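Local coordinates for protein sialidase B (Streptococcus pneumoniae serotype 4, PDB 4XJW) that cleaves terminal sialic acids from oligosaccharides, glycoproteins and glycolipids, working as an intramolecular trans-sialidase of glycosyl hydrolase family 33, at residues A[260-265]-A[282-287]; A[333-338]-A[411-416]; A[367-372]-A[433-438]; A[379-384]-A[402-407]. The protein carries 1 engineered substitution. One frame throughout, in Å; residues are numbered along the deposited sequence.

Overall arrangement
The four contacts lie on the same side of the chain's centre, where the beta-propeller meets the sheet inserted into it. Interaction 1 is wholly buried and the nearest to the probable catalytic residues; stacked rings and a carboxylate carry it. Interaction 3 is a surface contact between an insert turn and the propeller edge. Interactions 2 and 4 lie within the inserted antiparallel sheet, as partly buried strand pairings held by backbone bonds and aliphatic side chains. Phe436 of interaction 3 packs on Phe287 and Phe260 of interaction 1. Gln383 of interaction 4 binds Asn261 O. Val415 N and Val406 O probably bond between interactions 2 and 4, whose centres are about 13 Å apart.

Interaction 1: A[260-265]-A[282-287]; sequences FNDYEE and SGSASF
Phe260 and Phe287 form an offset stack, with centroids 4.4 Å apart and planes at 14°. The two side chains cross at about a right angle. Phe287 CZ and CE1 lie over one face of the Phe260 ring, and Ala285 CB presses on the opposite face, 3.4 Å from Phe260 CD2. This is the tight, apolar part of the contact. Val307 of strand 301-308 touches both phenylalanines.

The other part is polar and holds two waters. Asp262 OD2 uses its syn lone pair to accept from Ala285 N, at 2.8 Å and a nearly straight 174°. One water donates to Asp262 OD1 and Ser284 OG and accepts from Tyr263 N. A second donates to Asp262 OD2 and Gly283 O. Ser284 CB makes a CH-pi contact over the Tyr263 face, 3.8 Å from the centroid. The hydroxyl of Tyr263 bonds to Glu395.

The Ser286 side chain lies about 8 Å from that of Asp232, the probable proton acceptor. Both carboxylate oxygens of the buried Asp262 are satisfied by N-H and water donors, which is consistent with a charged Asp262 joining the loop to the residue just before strand 286-294.

Interaction 2: A[333-338]-A[411-416]; sequences LKLKKN and SLFKVT
Lys337 and Phe413 carry the main side-chain contact, as a non-hydrogen-bonded antiparallel pair with CA atoms 4.6 Å apart. Their side chains cross obliquely. Lys337 CG is anti to the backbone N (chi1 -164°), and the chain beyond it is extended. Its methylenes pass the ring, with CG 3.5 Å from Phe413 CE1 and CD near CZ. Leu412 lies beside Lys337 and points the same way; its CD1 also approaches Asn338 CB.

Leu335 meets Phe413 at about a right angle, CD1 against CB. Its other methyl, CD2, touches Val415 CG1 at 3.8 Å. Leu333 CD2 reaches the same Val415 methyl, so two leucines share it.

Lys336 and Lys414 project from the other face as a hydrogen-bonded pair. Two backbone bonds join them, Lys336 N to Lys414 O and Lys414 N to Lys336 O, each 2.9 Å. Asn338 N adds a third, to Leu412 O. Toward Thr416 a water lies between the chains. It accepts from Thr416 N; its approach to Lys334 O is unusually short.

Strand 330-337 pairs with 345-347 as well as with 413-414. Tyr345 and Tyr364, from strands 345-347 and 360-366, meet the Phe413 ring edge-to-face.

Interaction 3: A[367-372]-A[433-438]; sequences NDKYEV and WEQFKL
Tyr370 closes a type I beta turn that begins at Asn367, with Tyr370 N bonded to Asn367 O, and faces the chain from Gln435 to Leu438. Tyr370 has the largest share of the contact. Its OH accepts from Leu438 N at 3.0 Å, and Leu438 CG lies 3.3 Å from the same OH. The Phe436 ring is nearly parallel to that of Tyr370, but the two are slid apart and barely overlap, with centroids 5.3 Å apart. Tyr370 CD1 meets Phe436 CE1 at 3.7 Å. Phe436 O lies at the Tyr370 ring edge, in its plane; this buried carbonyl has no hydrogen-bond partner in the model.

The polar side toward Gln435 is looser. Asp368 CG is anti to the backbone N (chi1 -177°), and OD2 comes 3.3 Å from Gln435 CB. The carboxylate and amide planes stand 90° apart. Lys369 CG lies 3.7 Å from Gln435 OE1 and about as near its CD. A water accepts from Gln435 N and donates to Glu434 OE1, with a weak, long bond to Asp368 OD2.

The turn links strands 360-366 and 372-374 of the insert. Strand 437-438 is the outermost strand of a propeller sheet, next to 420-426. Leu333 of strand 330-337 touches both Tyr370 and Leu438.

Interaction 4: A[379-384]-A[402-407]; sequences LTVEQY and VPMNVF
An antiparallel strand pairing joins 377-387 to 400-403 in the sheet inserted into the sialidase propeller. Val381 and Val402 are its hydrogen-bonded pair. Val381 N donates to Val402 O at 2.9 Å, and Val402 N to Val381 O at 3.0 Å, both nearly along the C=O axis. Thr380 and Pro403 form the neighbouring non-hydrogen-bonded pair, and their side chains diverge. Met404 N then donates to Leu379 O at 2.9 Å, from above the carbonyl plane.

The two valines also meet through their side chains, with Val381 CG2 3.7 Å from Val402 CG2. Val402 CG1 packs against Gln383 NE2. That amide also bonds to Asn261 O, and its OE1 to Asn398, so both its ends are held.

Met404 fills the other end of the contact. It lies alongside Leu379, pointing the same way, and crosses Val381 at about a right angle. Its CG meets Val381 CG1. The chain bends at chi3 (-68°), and the CE methyl lies 3.5 Å from Thr380 O and 3.9 Å from Leu379 CB.

Interaction 1: A[260-265]-A[282-287]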
loop_
_atom_site.group_PDB
_atom_site.type_symbol
_atom_site.label_atom_id
_atom_site.label_comp_id
_atom_site.label_asym_id
_atom_site.label_seq_id
_atom_site.Cartn_x
_atom_site.Cartn_y
_atom_site.Cartn_z
ATOM N N PHE A 260 8.811 -10.386 12.179
ATOM C CA PHE A 260 9.959 -10.328 13.068
ATOM C C PHE A 260 9.538 -9.619 14.340
ATOM O O PHE A 260 8.602 -8.813 14.330
ATOM C CB PHE A 260 11.093 -9.521 12.439
ATOM C CG PHE A 260 11.893 -10.269 11.420
ATOM C CD1 PHE A 260 12.429 -11.516 11.709
ATOM C CD2 PHE A 260 12.131 -9.712 10.168
ATOM C CE1 PHE A 260 13.206 -12.192 10.767
ATOM C CE2 PHE A 260 12.896 -10.390 9.224
ATOM C CZ PHE A 260 13.427 -11.626 9.525
ATOM N N ASN A 261 10.240 -9.905 15.433
ATOM C CA ASN A 261 9.848 -9.373 16.733
ATOM C C ASN A 261 10.936 -8.573 17.427
ATOM O O ASN A 261 10.824 -8.259 18.624
ATOM C CB ASN A 261 9.340 -10.496 17.635
ATOM C CG ASN A 261 7.993 -11.027 17.181
ATOM O OD1 ASN A 261 7.087 -10.253 16.860
ATOM N ND2 ASN A 261 7.864 -12.339 17.122
ATOM N N ASP A 262 11.969 -8.218 16.669
ATOM C CA ASP A 262 13.032 -7.381 17.201
ATOM C C ASP A 262 12.535 -5.972 17.554
ATOM O O ASP A 262 13.064 -5.335 18.469
ATOM C CB ASP A 262 14.250 -7.335 16.259
ATOM C CG ASP A 262 13.891 -7.036 14.797
ATOM O OD1 ASP A 262 12.856 -7.534 14.296
ATOM O OD2 ASP A 262 14.690 -6.335 14.134
ATOM N N TYR A 263 11.524 -5.496 16.830
ATOM C CA TYR A 263 10.830 -4.263 17.178
ATOM C C TYR A 263 9.357 -4.531 17.460
ATOM O O TYR A 263 8.747 -5.400 16.825
ATOM C CB TYR A 263 10.962 -3.242 16.051
ATOM C CG TYR A 263 12.257 -2.471 16.072
ATOM C CD1 TYR A 263 13.480 -3.126 15.957
ATOM C CD2 TYR A 263 12.259 -1.096 16.204
ATOM C CE1 TYR A 263 14.679 -2.432 15.968
ATOM C CE2 TYR A 263 13.465 -0.373 16.208
ATOM C CZ TYR A 263 14.665 -1.058 16.096
ATOM O OH TYR A 263 15.862 -0.373 16.117
ATOM N N GLU A 264 8.801 -3.793 18.424
ATOM C CA GLU A 264 7.384 -3.882 18.778
ATOM C C GLU A 264 6.476 -3.505 17.601
ATOM O O GLU A 264 6.812 -2.636 16.803
ATOM C CB GLU A 264 7.095 -2.974 19.985
ATOM C CG GLU A 264 5.637 -2.951 20.459
ATOM C CD GLU A 264 5.327 -1.804 21.421
ATOM O OE1 GLU A 264 6.160 -0.886 21.573
ATOM O OE2 GLU A 264 4.237 -1.821 22.025
ATOM N N GLU A 265 5.325 -4.162 17.497
ATOM C CA GLU A 265 4.311 -3.755 16.533
ATOM C C GLU A 265 3.573 -2.540 17.086
ATOM O O GLU A 265 2.684 -2.680 17.938
ATOM C CB GLU A 265 3.334 -4.907 16.276
ATOM C CG GLU A 265 3.975 -6.132 15.623
ATOM C CD GLU A 265 3.374 -7.440 16.132
ATOM O OE1 GLU A 265 2.319 -7.397 16.806
ATOM O OE2 GLU A 265 3.960 -8.505 15.860
ATOM N N SER A 282 15.590 2.421 11.613
ATOM C CA SER A 282 16.875 2.062 11.029
ATOM C C SER A 282 17.581 0.865 11.649
ATOM O O SER A 282 18.639 0.466 11.166
ATOM C CB SER A 282 17.804 3.276 11.021
ATOM O OG SER A 282 17.282 4.312 10.215
ATOM N N GLY A 283 17.002 0.284 12.698
ATOM C CA GLY A 283 17.605 -0.870 13.342
ATOM C C GLY A 283 16.778 -2.147 13.306
ATOM O O GLY A 283 17.130 -3.127 13.964
ATOM N N SER A 284 15.698 -2.143 12.525
ATOM C CA SER A 284 14.763 -3.271 12.462
ATOM C C SER A 284 14.961 -4.149 11.247
ATOM O O SER A 284 15.282 -3.670 10.157
ATOM C CB SER A 284 13.323 -2.760 12.456
ATOM O OG SER A 284 12.398 -3.839 12.398
ATOM N N ALA A 285 14.760 -5.451 11.439
ATOM C CA ALA A 285 14.635 -6.374 10.309
ATOM C C ALA A 285 13.252 -6.164 9.682
ATOM O O ALA A 285 12.342 -5.619 10.317
ATOM C CB ALA A 285 14.822 -7.808 10.780
ATOM N N SER A 286 13.089 -6.574 8.429
ATOM C CA SER A 286 11.805 -6.404 7.769
ATOM C C SER A 286 11.600 -7.410 6.646
ATOM O O SER A 286 12.545 -8.045 6.172
ATOM C CB SER A 286 11.645 -4.978 7.233
ATOM O OG SER A 286 12.646 -4.683 6.256
ATOM N N PHE A 287 10.343 -7.551 6.237
ATOM C CA PHE A 287 10.002 -8.250 5.001
ATOM C C PHE A 287 9.413 -7.221 4.063
ATOM O O PHE A 287 8.869 -6.219 4.510
ATOM C CB PHE A 287 8.979 -9.358 5.242
ATOM C CG PHE A 287 9.425 -10.392 6.243
ATOM C CD1 PHE A 287 9.147 -10.226 7.599
ATOM C CD2 PHE A 287 10.100 -11.535 5.828
ATOM C CE1 PHE A 287 9.546 -11.188 8.525
ATOM C CE2 PHE A 287 10.515 -12.496 6.747
ATOM C CZ PHE A 287 10.238 -12.313 8.101
HETATM O O HOH W 1 10.929 -5.763 13.892
HETATM O O HOH W 2 17.040 -5.590 15.160
#

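Interaction 2: A[333-338]-A[411-416]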
loop_
_atom_site.group_PDB
_atom_site.type_symbol
_atom_site.label_atom_id
_atom_site.label_comp_id
_atom_site.label_asym_id
_atom_site.label_seq_id
_atom_site.Cartn_x
_atom_site.Cartn_y
_atom_site.Cartn_z
ATOM N N LEU A 333 24.177 -20.818 4.868
ATOM C CA LEU A 333 24.056 -19.449 5.348
ATOM C C LEU A 333 25.274 -19.064 6.181
ATOM O O LEU A 333 25.626 -19.770 7.131
ATOM C CB LEU A 333 22.782 -19.315 6.183
ATOM C CG LEU A 333 22.388 -17.923 6.676
ATOM C CD1 LEU A 333 21.999 -17.047 5.501
ATOM C CD2 LEU A 333 21.236 -18.031 7.680
ATOM N N LYS A 334 25.917 -17.961 5.811
ATOM C CA LYS A 334 27.102 -17.479 6.520
ATOM C C LYS A 334 26.683 -16.660 7.725
ATOM O O LYS A 334 25.671 -15.959 7.685
ATOM C CB LYS A 334 27.994 -16.642 5.597
ATOM C CG LYS A 334 28.577 -17.417 4.424
ATOM C CD LYS A 334 29.496 -16.560 3.577
ATOM C CE LYS A 334 28.725 -15.480 2.846
ATOM N NZ LYS A 334 29.612 -14.618 2.028
ATOM N N LEU A 335 27.456 -16.763 8.803
ATOM C CA LEU A 335 27.200 -15.969 9.999
ATOM C C LEU A 335 28.469 -15.294 10.504
ATOM O O LEU A 335 29.568 -15.841 10.391
ATOM C CB LEU A 335 26.627 -16.831 11.120
ATOM C CG LEU A 335 25.254 -17.472 10.921
ATOM C CD1 LEU A 335 24.931 -18.438 12.053
ATOM C CD2 LEU A 335 24.182 -16.404 10.800
ATOM N N LYS A 336 28.295 -14.107 11.072
ATOM C CA LYS A 336 29.379 -13.383 11.721
ATOM C C LYS A 336 29.085 -13.331 13.206
ATOM O O LYS A 336 27.975 -12.977 13.620
ATOM C CB LYS A 336 29.502 -11.966 11.155
ATOM C CG LYS A 336 30.314 -11.012 12.031
ATOM C CD LYS A 336 30.519 -9.674 11.351
ATOM C CE LYS A 336 31.380 -9.836 10.116
ATOM N NZ LYS A 336 31.602 -8.547 9.404
ATOM N N LYS A 337 30.069 -13.697 14.019
ATOM C CA LYS A 337 29.877 -13.681 15.457
ATOM C C LYS A 337 30.286 -12.319 15.997
ATOM O O LYS A 337 31.195 -11.686 15.462
ATOM C CB LYS A 337 30.690 -14.791 16.121
ATOM C CG LYS A 337 30.249 -15.089 17.541
ATOM C CD LYS A 337 31.110 -16.164 18.189
ATOM C CE LYS A 337 30.633 -16.470 19.603
ATOM N NZ LYS A 337 31.516 -17.461 20.290
ATOM N N ASN A 338 29.614 -11.858 17.045
ATOM C CA ASN A 338 29.924 -10.545 17.599
ATOM C C ASN A 338 31.389 -10.458 18.027
ATOM O O ASN A 338 31.897 -11.352 18.705
ATOM C CB ASN A 338 29.007 -10.217 18.773
ATOM C CG ASN A 338 29.030 -8.740 19.131
ATOM O OD1 ASN A 338 29.465 -7.899 18.342
ATOM N ND2 ASN A 338 28.553 -8.422 20.323
ATOM N N SER A 411 21.711 -9.639 17.658
ATOM C CA SER A 411 22.080 -11.056 17.673
ATOM C C SER A 411 23.585 -11.312 17.863
ATOM O O SER A 411 24.436 -10.548 17.394
ATOM C CB SER A 411 21.594 -11.766 16.405
ATOM O OG SER A 411 21.766 -13.164 16.513
ATOM N N LEU A 412 23.892 -12.406 18.552
ATOM C CA LEU A 412 25.272 -12.865 18.721
ATOM C C LEU A 412 25.852 -13.331 17.390
ATOM O O LEU A 412 27.040 -13.146 17.122
ATOM C CB LEU A 412 25.320 -14.007 19.733
ATOM C CG LEU A 412 26.654 -14.686 20.037
ATOM C CD1 LEU A 412 27.671 -13.668 20.521
ATOM C CD2 LEU A 412 26.447 -15.779 21.086
ATOM N N PHE A 413 25.011 -13.957 16.571
ATOM C CA PHE A 413 25.379 -14.362 15.223
ATOM C C PHE A 413 24.494 -13.631 14.219
ATOM O O PHE A 413 23.270 -13.628 14.359
ATOM C CB PHE A 413 25.205 -15.874 15.055
ATOM C CG PHE A 413 26.233 -16.682 15.779
ATOM C CD1 PHE A 413 27.487 -16.880 15.227
ATOM C CD2 PHE A 413 25.938 -17.256 17.007
ATOM C CE1 PHE A 413 28.444 -17.630 15.894
ATOM C CE2 PHE A 413 26.886 -18.014 17.679
ATOM C CZ PHE A 413 28.137 -18.201 17.118
ATOM N N LYS A 414 25.110 -13.009 13.219
ATOM C CA LYS A 414 24.377 -12.184 12.259
ATOM C C LYS A 414 24.607 -12.621 10.816
ATOM O O LYS A 414 25.714 -13.018 10.444
ATOM C CB LYS A 414 24.748 -10.706 12.452
ATOM C CG LYS A 414 24.160 -10.143 13.740
ATOM C CD LYS A 414 24.703 -8.764 14.076
ATOM C CE LYS A 414 23.953 -7.664 13.369
ATOM N NZ LYS A 414 24.300 -6.324 13.952
ATOM N N VAL A 415 23.551 -12.558 10.005
ATOM C CA VAL A 415 23.665 -12.876 8.588
ATOM C C VAL A 415 24.288 -11.716 7.824
ATOM O O VAL A 415 24.377 -10.593 8.326
ATOM C CB VAL A 415 22.295 -13.222 7.968
ATOM C CG1 VAL A 415 21.693 -14.429 8.661
ATOM C CG2 VAL A 415 21.348 -12.042 8.064
ATOM N N THR A 416 24.721 -12.000 6.603
ATOM C CA THR A 416 25.248 -10.975 5.713
ATOM C C THR A 416 24.207 -9.876 5.501
ATOM O O THR A 416 23.031 -10.176 5.290
ATOM C CB THR A 416 25.613 -11.604 4.353
ATOM O OG1 THR A 416 26.605 -12.627 4.544
ATOM C CG2 THR A 416 26.125 -10.568 3.386
HETATM O O HOH W 3 24.890 -14.690 5.667
HETATM O O HOH W 4 29.366 -12.144 4.034
#

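Interaction 3: A[367-372]-A[433-438]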
loop_
_atom_site.group_PDB
_atom_site.type_symbol
_atom_site.label_atom_id
_atom_site.label_comp_id
_atom_site.label_asym_id
_atom_site.label_seq_id
_atom_site.Cartn_x
_atom_site.Cartn_y
_atom_site.Cartn_z
ATOM N N ASN A 367 17.408 -22.766 14.895
ATOM C CA ASN A 367 16.164 -23.515 14.703
ATOM C C ASN A 367 15.444 -23.117 13.409
ATOM O O ASN A 367 15.999 -22.383 12.592
ATOM C CB ASN A 367 15.240 -23.450 15.936
ATOM C CG ASN A 367 14.677 -22.052 16.202
ATOM O OD1 ASN A 367 14.745 -21.162 15.358
ATOM N ND2 ASN A 367 14.107 -21.865 17.386
ATOM N N ASP A 368 14.218 -23.598 13.214
ATOM C CA ASP A 368 13.493 -23.266 11.990
ATOM C C ASP A 368 12.993 -21.820 11.976
ATOM O O ASP A 368 12.653 -21.287 10.922
ATOM C CB ASP A 368 12.337 -24.237 11.729
ATOM C CG ASP A 368 11.617 -23.945 10.408
ATOM O OD1 ASP A 368 12.278 -23.497 9.434
ATOM O OD2 ASP A 368 10.383 -24.147 10.348
ATOM N N LYS A 369 12.966 -21.170 13.133
ATOM C CA LYS A 369 12.573 -19.765 13.161
ATOM C C LYS A 369 13.780 -18.841 12.925
ATOM O O LYS A 369 13.660 -17.618 13.039
ATOM C CB LYS A 369 11.865 -19.415 14.474
ATOM C CG LYS A 369 10.727 -20.362 14.838
ATOM C CD LYS A 369 9.876 -19.795 15.963
ATOM C CE LYS A 369 9.170 -20.894 16.743
ATOM N NZ LYS A 369 8.245 -20.330 17.776
ATOM N N TYR A 370 14.922 -19.434 12.577
ATOM C CA TYR A 370 16.185 -18.706 12.411
ATOM C C TYR A 370 16.647 -18.072 13.721
ATOM O O TYR A 370 17.356 -17.065 13.733
ATOM C CB TYR A 370 16.121 -17.690 11.265
ATOM C CG TYR A 370 16.156 -18.366 9.923
ATOM C CD1 TYR A 370 14.985 -18.819 9.329
ATOM C CD2 TYR A 370 17.362 -18.591 9.268
ATOM C CE1 TYR A 370 15.010 -19.457 8.110
ATOM C CE2 TYR A 370 17.397 -19.234 8.045
ATOM C CZ TYR A 370 16.212 -19.663 7.474
ATOM O OH TYR A 370 16.217 -20.302 6.256
ATOM N N GLU A 371 16.238 -18.695 14.821
ATOM C CA GLU A 371 16.611 -18.255 16.157
ATOM C C GLU A 371 17.845 -18.995 16.663
ATOM O O GLU A 371 18.069 -20.158 16.312
ATOM C CB GLU A 371 15.429 -18.438 17.106
ATOM C CG GLU A 371 14.243 -17.541 16.747
ATOM C CD GLU A 371 12.922 -17.998 17.355
ATOM O OE1 GLU A 371 12.898 -19.044 18.036
ATOM O OE2 GLU A 371 11.907 -17.303 17.140
ATOM N N VAL A 372 18.647 -18.315 17.477
ATOM C CA VAL A 372 19.910 -18.869 17.966
ATOM C C VAL A 372 19.729 -19.643 19.269
ATOM O O VAL A 372 19.142 -19.133 20.230
ATOM C CB VAL A 372 20.946 -17.760 18.210
ATOM C CG1 VAL A 372 22.264 -18.361 18.688
ATOM C CG2 VAL A 372 21.154 -16.940 16.948
ATOM N N TRP A 433 0.195 -19.744 8.665
ATOM C CA TRP A 433 1.379 -19.867 7.819
ATOM C C TRP A 433 2.521 -20.516 8.589
ATOM O O TRP A 433 2.686 -20.273 9.790
ATOM C CB TRP A 433 1.823 -18.481 7.322
ATOM C CG TRP A 433 0.804 -17.818 6.452
ATOM C CD1 TRP A 433 -0.160 -16.930 6.849
ATOM C CD2 TRP A 433 0.617 -18.011 5.046
ATOM N NE1 TRP A 433 -0.910 -16.535 5.765
ATOM C CE2 TRP A 433 -0.459 -17.191 4.649
ATOM C CE3 TRP A 433 1.276 -18.778 4.074
ATOM C CZ2 TRP A 433 -0.918 -17.139 3.318
ATOM C CZ3 TRP A 433 0.826 -18.722 2.748
ATOM C CH2 TRP A 433 -0.255 -17.900 2.387
ATOM N N GLU A 434 3.295 -21.341 7.885
ATOM C CA GLU A 434 4.479 -21.993 8.429
ATOM C C GLU A 434 5.603 -21.008 8.686
ATOM O O GLU A 434 5.575 -19.865 8.207
ATOM C CB GLU A 434 4.995 -23.039 7.445
ATOM C CG GLU A 434 4.061 -24.237 7.262
ATOM C CD GLU A 434 3.778 -24.935 8.577
ATOM O OE1 GLU A 434 4.738 -25.150 9.348
ATOM O OE2 GLU A 434 2.601 -25.253 8.840
ATOM N N GLN A 435 6.610 -21.455 9.428
ATOM C CA GLN A 435 7.827 -20.662 9.571
ATOM C C GLN A 435 8.521 -20.552 8.218
ATOM O O GLN A 435 8.629 -21.537 7.480
ATOM C CB GLN A 435 8.756 -21.277 10.617
ATOM C CG GLN A 435 8.199 -21.242 12.045
ATOM C CD GLN A 435 7.897 -19.832 12.524
ATOM O OE1 GLN A 435 8.619 -18.886 12.206
ATOM N NE2 GLN A 435 6.819 -19.686 13.285
ATOM N N PHE A 436 9.001 -19.357 7.892
ATOM C CA PHE A 436 9.611 -19.136 6.585
ATOM C C PHE A 436 10.944 -19.866 6.419
ATOM O O PHE A 436 11.642 -20.143 7.395
ATOM C CB PHE A 436 9.725 -17.632 6.248
ATOM C CG PHE A 436 10.816 -16.895 6.996
ATOM C CD1 PHE A 436 12.144 -16.981 6.593
ATOM C CD2 PHE A 436 10.500 -16.087 8.081
ATOM C CE1 PHE A 436 13.140 -16.302 7.265
ATOM C CE2 PHE A 436 11.492 -15.402 8.767
ATOM C CZ PHE A 436 12.811 -15.507 8.356
ATOM N N LYS A 437 11.253 -20.223 5.175
ATOM C CA LYS A 437 12.553 -20.780 4.810
ATOM C C LYS A 437 13.201 -19.888 3.766
ATOM O O LYS A 437 12.520 -19.351 2.893
ATOM C CB LYS A 437 12.398 -22.192 4.257
ATOM C CG LYS A 437 11.854 -23.176 5.265
ATOM C CD LYS A 437 11.726 -24.564 4.672
ATOM C CE LYS A 437 11.185 -25.537 5.701
ATOM N NZ LYS A 437 11.879 -26.850 5.617
ATOM N N LEU A 438 14.517 -19.717 3.851
ATOM C CA LEU A 438 15.221 -18.957 2.822
ATOM C C LEU A 438 15.343 -19.751 1.523
ATOM O O LEU A 438 15.607 -20.947 1.546
ATOM C CB LEU A 438 16.614 -18.552 3.300
ATOM C CG LEU A 438 16.629 -17.589 4.488
ATOM C CD1 LEU A 438 18.062 -17.224 4.927
ATOM C CD2 LEU A 438 15.816 -16.334 4.207
HETATM O O HOH W 5 6.926 -24.124 10.306
#

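Interaction 4: A[379-384]-A[402-407]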
loop_
_atom_site.group_PDB
_atom_site.type_symbol
_atom_site.label_atom_id
_atom_site.label_comp_id
_atom_site.label_asym_id
_atom_site.label_seq_id
_atom_site.Cartn_x
_atom_site.Cartn_y
_atom_site.Cartn_z
ATOM N N LEU A 379 18.515 -18.381 23.255
ATOM C CA LEU A 379 19.054 -17.078 23.616
ATOM C C LEU A 379 18.008 -16.014 23.313
ATOM O O LEU A 379 17.134 -16.217 22.463
ATOM C CB LEU A 379 20.348 -16.782 22.865
ATOM C CG LEU A 379 21.525 -17.699 23.161
ATOM C CD1 LEU A 379 22.812 -17.104 22.609
ATOM C CD2 LEU A 379 21.633 -17.960 24.655
ATOM N N THR A 380 18.095 -14.886 24.011
ATOM C CA THR A 380 17.168 -13.779 23.800
ATOM C C THR A 380 17.899 -12.469 23.511
ATOM O O THR A 380 19.090 -12.333 23.800
ATOM C CB THR A 380 16.244 -13.561 25.026
ATOM O OG1 THR A 380 17.028 -13.206 26.172
ATOM C CG2 THR A 380 15.437 -14.811 25.333
ATOM N N VAL A 381 17.173 -11.520 22.924
ATOM C CA VAL A 381 17.598 -10.125 22.868
ATOM C C VAL A 381 16.497 -9.263 23.483
ATOM O O VAL A 381 15.385 -9.755 23.722
ATOM C CB VAL A 381 17.846 -9.666 21.423
ATOM C CG1 VAL A 381 18.912 -10.538 20.769
ATOM C CG2 VAL A 381 16.555 -9.715 20.621
ATOM N N GLU A 382 16.806 -7.995 23.738
ATOM C CA GLU A 382 15.800 -7.051 24.223
ATOM C C GLU A 382 15.167 -6.336 23.035
ATOM O O GLU A 382 15.864 -5.872 22.131
ATOM C CB GLU A 382 16.411 -6.038 25.190
ATOM C CG GLU A 382 15.378 -5.150 25.883
ATOM C CD GLU A 382 16.009 -4.208 26.895
ATOM O OE1 GLU A 382 17.236 -4.305 27.108
ATOM O OE2 GLU A 382 15.278 -3.368 27.457
ATOM N N GLN A 383 13.838 -6.280 23.036
ATOM C CA GLN A 383 13.074 -5.657 21.955
ATOM C C GLN A 383 13.216 -4.127 21.956
ATOM O O GLN A 383 13.494 -3.518 22.995
ATOM C CB GLN A 383 11.605 -6.069 22.086
ATOM C CG GLN A 383 10.718 -5.722 20.883
ATOM C CD GLN A 383 9.259 -6.086 21.111
ATOM O OE1 GLN A 383 8.575 -5.467 21.926
ATOM N NE2 GLN A 383 8.779 -7.094 20.391
ATOM N N TYR A 384 13.042 -3.513 20.784
ATOM C CA TYR A 384 13.035 -2.060 20.652
ATOM C C TYR A 384 11.628 -1.529 20.420
ATOM O O TYR A 384 10.777 -2.224 19.861
ATOM C CB TYR A 384 13.880 -1.621 19.460
ATOM C CG TYR A 384 15.368 -1.855 19.591
ATOM C CD1 TYR A 384 15.933 -3.071 19.226
ATOM C CD2 TYR A 384 16.213 -0.845 20.041
ATOM C CE1 TYR A 384 17.300 -3.284 19.323
ATOM C CE2 TYR A 384 17.575 -1.050 20.140
ATOM C CZ TYR A 384 18.114 -2.266 19.779
ATOM O OH TYR A 384 19.475 -2.474 19.877
ATOM N N VAL A 402 12.750 -11.078 23.581
ATOM C CA VAL A 402 12.259 -11.936 22.507
ATOM C C VAL A 402 13.386 -12.862 22.063
ATOM O O VAL A 402 14.556 -12.573 22.325
ATOM C CB VAL A 402 11.784 -11.109 21.285
ATOM C CG1 VAL A 402 10.710 -10.139 21.687
ATOM C CG2 VAL A 402 12.948 -10.374 20.645
ATOM N N PRO A 403 13.046 -13.979 21.391
ATOM C CA PRO A 403 14.093 -14.897 20.926
ATOM C C PRO A 403 15.093 -14.230 19.999
ATOM O O PRO A 403 14.703 -13.430 19.147
ATOM C CB PRO A 403 13.306 -15.953 20.145
ATOM C CG PRO A 403 11.980 -15.965 20.793
ATOM C CD PRO A 403 11.700 -14.550 21.192
ATOM N N MET A 404 16.366 -14.578 20.161
ATOM C CA MET A 404 17.438 -14.008 19.352
ATOM C C MET A 404 17.367 -14.583 17.951
ATOM O O MET A 404 17.416 -15.797 17.773
ATOM C CB MET A 404 18.800 -14.322 19.978
ATOM C CG MET A 404 20.006 -13.863 19.158
ATOM S SD MET A 404 21.540 -14.371 19.955
ATOM C CE MET A 404 21.494 -13.331 21.417
ATOM N N ASN A 405 17.254 -13.705 16.959
ATOM C CA ASN A 405 17.150 -14.116 15.561
ATOM C C ASN A 405 18.369 -13.614 14.792
ATOM O O ASN A 405 18.831 -12.492 15.011
ATOM C CB ASN A 405 15.854 -13.555 14.964
ATOM C CG ASN A 405 15.525 -14.142 13.609
ATOM O OD1 ASN A 405 16.247 -13.935 12.642
ATOM N ND2 ASN A 405 14.416 -14.863 13.529
ATOM N N VAL A 406 18.882 -14.433 13.872
ATOM C CA VAL A 406 20.095 -14.077 13.143
ATOM C C VAL A 406 19.907 -12.876 12.211
ATOM O O VAL A 406 20.883 -12.330 11.699
ATOM C CB VAL A 406 20.683 -15.270 12.349
ATOM C CG1 VAL A 406 21.099 -16.385 13.290
ATOM C CG2 VAL A 406 19.688 -15.767 11.295
ATOM N N PHE A 407 18.657 -12.470 11.999
ATOM C CA PHE A 407 18.359 -11.278 11.209
ATOM C C PHE A 407 18.324 -9.983 12.034
ATOM O O PHE A 407 18.108 -8.895 11.489
ATOM C CB PHE A 407 17.031 -11.476 10.462
ATOM C CG PHE A 407 17.156 -12.342 9.235
ATOM C CD1 PHE A 407 17.051 -13.723 9.330
ATOM C CD2 PHE A 407 17.389 -11.770 7.992
ATOM C CE1 PHE A 407 17.172 -14.519 8.196
ATOM C CE2 PHE A 407 17.526 -12.564 6.853
ATOM C CZ PHE A 407 17.408 -13.927 6.960
#